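Uncharacterized protein MJ1062 (Methanocaldococcus jannaschii, PDB 3EO4) is of unknown function, though this fragment is its GNAT-type domain, which may transfer acyl groups, within a longer protein that may also act as a hexosyltransferase. Local coordinates at residues 89-94 / 117-122. Sequence-based numbering, arbitrary orientation.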
ATOM      1  N   ASP A  89     -12.612 -30.150  -2.573  1.00 19.30           N
ATOM      2  CA  ASP A  89     -11.401 -30.949  -2.756  1.00 19.99           C
ATOM      3  C   ASP A  89     -10.355 -30.262  -3.642  1.00 19.56           C
ATOM      4  O   ASP A  89      -9.363 -30.888  -4.012  1.00 19.32           O
ATOM      5  CB  ASP A  89     -11.766 -32.316  -3.352  1.00 20.61           C
ATOM      6  CG  ASP A  89     -12.259 -32.216  -4.783  1.00 22.70           C
ATOM      7  OD1 ASP A  89     -12.523 -31.098  -5.266  1.00 24.08           O
ATOM      8  OD2 ASP A  89     -12.381 -33.274  -5.442  1.00 29.74           O
ATOM      9  N   ASN A  90     -10.591 -28.988  -3.991  1.00 19.18           N
ATOM     10  CA  ASN A  90      -9.783 -28.267  -4.998  1.00 18.19           C
ATOM     11  C   ASN A  90      -9.793 -26.770  -4.656  1.00 17.96           C
ATOM     12  O   ASN A  90     -10.476 -25.947  -5.292  1.00 18.46           O
ATOM     13  CB  ASN A  90     -10.304 -28.578  -6.411  1.00 17.70           C
ATOM     14  CG  ASN A  90      -9.317 -28.216  -7.525  1.00 17.77           C
ATOM     15  OD1 ASN A  90      -8.473 -27.319  -7.398  1.00 13.98           O
ATOM     16  ND2 ASN A  90      -9.466 -28.904  -8.662  1.00 17.94           N
ATOM     17  N   PRO A  91      -9.066 -26.413  -3.596  1.00 17.86           N
ATOM     18  CA  PRO A  91      -9.042 -25.025  -3.182  1.00 17.65           C
ATOM     19  C   PRO A  91      -8.329 -24.113  -4.186  1.00 17.50           C
ATOM     20  O   PRO A  91      -7.452 -24.562  -4.968  1.00 17.26           O
ATOM     21  CB  PRO A  91      -8.284 -25.067  -1.845  1.00 17.86           C
ATOM     22  CG  PRO A  91      -7.490 -26.299  -1.907  1.00 18.38           C
ATOM     23  CD  PRO A  91      -8.314 -27.278  -2.673  1.00 17.35           C
ATOM     24  N   GLU A  92      -8.713 -22.846  -4.133  1.00 17.06           N
ATOM     25  CA  GLU A  92      -8.188 -21.811  -5.003  1.00 17.97           C
ATOM     26  C   GLU A  92      -7.078 -21.014  -4.307  1.00 17.80           C
ATOM     27  O   GLU A  92      -7.240 -20.573  -3.156  1.00 17.60           O
ATOM     28  CB  GLU A  92      -9.314 -20.891  -5.425  1.00 17.18           C
ATOM     29  CG  GLU A  92      -8.857 -19.778  -6.343  1.00 19.86           C
ATOM     30  CD  GLU A  92     -10.017 -18.893  -6.783  1.00 22.97           C
ATOM     31  OE1 GLU A  92     -11.152 -19.377  -6.830  1.00 24.33           O
ATOM     32  OE2 GLU A  92      -9.795 -17.714  -7.107  1.00 26.44           O
ATOM     33  N   ILE A  93      -5.963 -20.823  -5.016  1.00 17.96           N
ATOM     34  CA  ILE A  93      -4.807 -20.075  -4.477  1.00 18.55           C
ATOM     35  C   ILE A  93      -4.755 -18.701  -5.125  1.00 18.49           C
ATOM     36  O   ILE A  93      -4.818 -18.593  -6.352  1.00 17.44           O
ATOM     37  CB  ILE A  93      -3.442 -20.770  -4.805  1.00 18.80           C
ATOM     38  CG1 ILE A  93      -3.481 -22.271  -4.546  1.00 18.07           C
ATOM     39  CG2 ILE A  93      -2.234 -20.060  -4.120  1.00 19.46           C
ATOM     40  CD1 ILE A  93      -3.687 -22.595  -3.168  1.00 16.53           C
ATOM     41  N   GLY A  94      -4.595 -17.667  -4.297  1.00 18.64           N
ATOM     42  CA  GLY A  94      -4.366 -16.297  -4.771  1.00 18.47           C
ATOM     43  C   GLY A  94      -3.028 -15.756  -4.279  1.00 18.70           C
ATOM     44  O   GLY A  94      -2.564 -16.109  -3.178  1.00 17.19           O
ATOM     45  N   LYS A 117       2.478 -26.932   0.109  1.00 18.71           N
ATOM     46  CA  LYS A 117       2.997 -27.905   1.061  1.00 20.31           C
ATOM     47  C   LYS A 117       2.042 -28.027   2.258  1.00 20.37           C
ATOM     48  O   LYS A 117       1.779 -29.125   2.742  1.00 21.12           O
ATOM     49  CB  LYS A 117       4.413 -27.530   1.516  1.00 20.49           C
ATOM     50  CG  LYS A 117       5.206 -28.683   2.153  1.00 25.05           C
ATOM     51  CD  LYS A 117       5.770 -29.637   1.055  1.00 31.58           C
ATOM     52  CE  LYS A 117       5.674 -31.135   1.439  1.00 32.96           C
ATOM     53  NZ  LYS A 117       6.570 -31.516   2.563  1.00 34.99           N
ATOM     54  N   TRP A 118       1.528 -26.899   2.732  1.00 20.60           N
ATOM     55  CA  TRP A 118       0.609 -26.901   3.863  1.00 20.45           C
ATOM     56  C   TRP A 118      -0.670 -27.643   3.483  1.00 19.71           C
ATOM     57  O   TRP A 118      -1.140 -28.472   4.238  1.00 20.00           O
ATOM     58  CB  TRP A 118       0.284 -25.468   4.264  1.00 21.00           C
ATOM     59  CG  TRP A 118      -0.774 -25.341   5.340  1.00 22.69           C
ATOM     60  CD1 TRP A 118      -0.611 -25.564   6.673  1.00 25.30           C
ATOM     61  CD2 TRP A 118      -2.156 -24.953   5.163  1.00 22.91           C
ATOM     62  NE1 TRP A 118      -1.803 -25.358   7.342  1.00 26.24           N
ATOM     63  CE2 TRP A 118      -2.759 -24.963   6.440  1.00 24.15           C
ATOM     64  CE3 TRP A 118      -2.939 -24.633   4.052  1.00 18.93           C
ATOM     65  CZ2 TRP A 118      -4.109 -24.639   6.636  1.00 23.18           C
ATOM     66  CZ3 TRP A 118      -4.273 -24.299   4.247  1.00 22.23           C
ATOM     67  CH2 TRP A 118      -4.849 -24.312   5.530  1.00 20.40           C
ATOM     68  N   LEU A 119      -1.221 -27.354   2.307  1.00 18.54           N
ATOM     69  CA  LEU A 119      -2.423 -28.065   1.796  1.00 17.58           C
ATOM     70  C   LEU A 119      -2.265 -29.584   1.692  1.00 16.93           C
ATOM     71  O   LEU A 119      -3.136 -30.356   2.132  1.00 15.91           O
ATOM     72  CB  LEU A 119      -2.813 -27.527   0.412  1.00 16.61           C
ATOM     73  CG  LEU A 119      -3.332 -26.108   0.353  1.00 16.97           C
ATOM     74  CD1 LEU A 119      -3.423 -25.710  -1.119  1.00 18.24           C
ATOM     75  CD2 LEU A 119      -4.725 -26.014   1.060  1.00 15.23           C
ATOM     76  N   LYS A 120      -1.148 -29.989   1.077  1.00 16.26           N
ATOM     77  CA  LYS A 120      -0.788 -31.388   0.906  1.00 16.26           C
ATOM     78  C   LYS A 120      -0.717 -32.135   2.239  1.00 15.91           C
ATOM     79  O   LYS A 120      -1.226 -33.249   2.364  1.00 15.47           O
ATOM     80  CB  LYS A 120       0.561 -31.512   0.192  1.00 16.45           C
ATOM     81  CG  LYS A 120       0.915 -32.922  -0.173  1.00 17.31           C
ATOM     82  CD  LYS A 120       2.160 -32.988  -1.056  1.00 19.82           C
ATOM     83  CE  LYS A 120       2.480 -34.436  -1.401  1.00 24.76           C
ATOM     84  NZ  LYS A 120       2.932 -34.544  -2.837  1.00 28.39           N
ATOM     85  N   ASN A 121      -0.106 -31.507   3.226  1.00 15.23           N
ATOM     86  CA  ASN A 121       0.185 -32.182   4.473  1.00 16.62           C
ATOM     87  C   ASN A 121      -1.073 -32.490   5.302  1.00 16.59           C
ATOM     88  O   ASN A 121      -1.080 -33.426   6.101  1.00 16.49           O
ATOM     89  CB  ASN A 121       1.159 -31.347   5.292  1.00 16.66           C
ATOM     90  CG  ASN A 121       2.594 -31.504   4.828  1.00 20.06           C
ATOM     91  OD1 ASN A 121       2.916 -32.344   3.965  1.00 21.28           O
ATOM     92  ND2 ASN A 121       3.481 -30.710   5.425  1.00 22.80           N
ATOM     93  N   ILE A 122      -2.117 -31.684   5.097  1.00 16.37           N
ATOM     94  CA  ILE A 122      -3.421 -31.934   5.704  1.00 16.37           C
ATOM     95  C   ILE A 122      -4.408 -32.693   4.822  1.00 15.71           C
ATOM     96  O   ILE A 122      -5.572 -32.855   5.207  1.00 15.93           O
ATOM     97  CB  ILE A 122      -4.087 -30.653   6.249  1.00 16.77           C
ATOM     98  CG1 ILE A 122      -4.207 -29.589   5.163  1.00 15.36           C
ATOM     99  CG2 ILE A 122      -3.328 -30.156   7.509  1.00 16.97           C
ATOM    100  CD1 ILE A 122      -5.053 -28.469   5.584  1.00 17.28           C
TER
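L119 puts its two methyl carbons against two residues of segment 89-94, P91 and I93. It comes from the last turn of helix 107-121. CD1 of L119 lies 3.7 Å from CD1 of I93, and these two side chains meet end-on, methyl to methyl. P91 is met differently. Its ring and the leucine side chain run past one another in antiparallel fashion. CG of P91 lies 4.1 Å from CD2 of L119. CG is almost as near to CD1 of L119, at 4.2 Å, and so faces both branches of the fork. In P91 and in L119 the bond from CA to CB points toward the other segment. I93 makes its contact through the long branch: chi1 at -45° sets CG1 anti to the carbonyl carbon, and chi2 at -64° then turns CD1 toward the leucine.

The backbones stay well apart, with the CA atoms of P91 and L119 8.8 Å from each other. L86 and Y124 touch both P91 and L119, while V112 and V115 of the same helix pack on I93. The backbones of P91 and I93 are hydrogen-bonded to H128 of strand 126-132. The contact packs the C-terminal end of the helix onto the start of strand 92-97 and the loop residue before it, within the GNAT domain. I122, just past the helix, belongs to the pocket that holds the polyether ligand. All three touching residues are buried and meet through carbon atoms alone, so dispersion and the exclusion of water probably hold this small interface together.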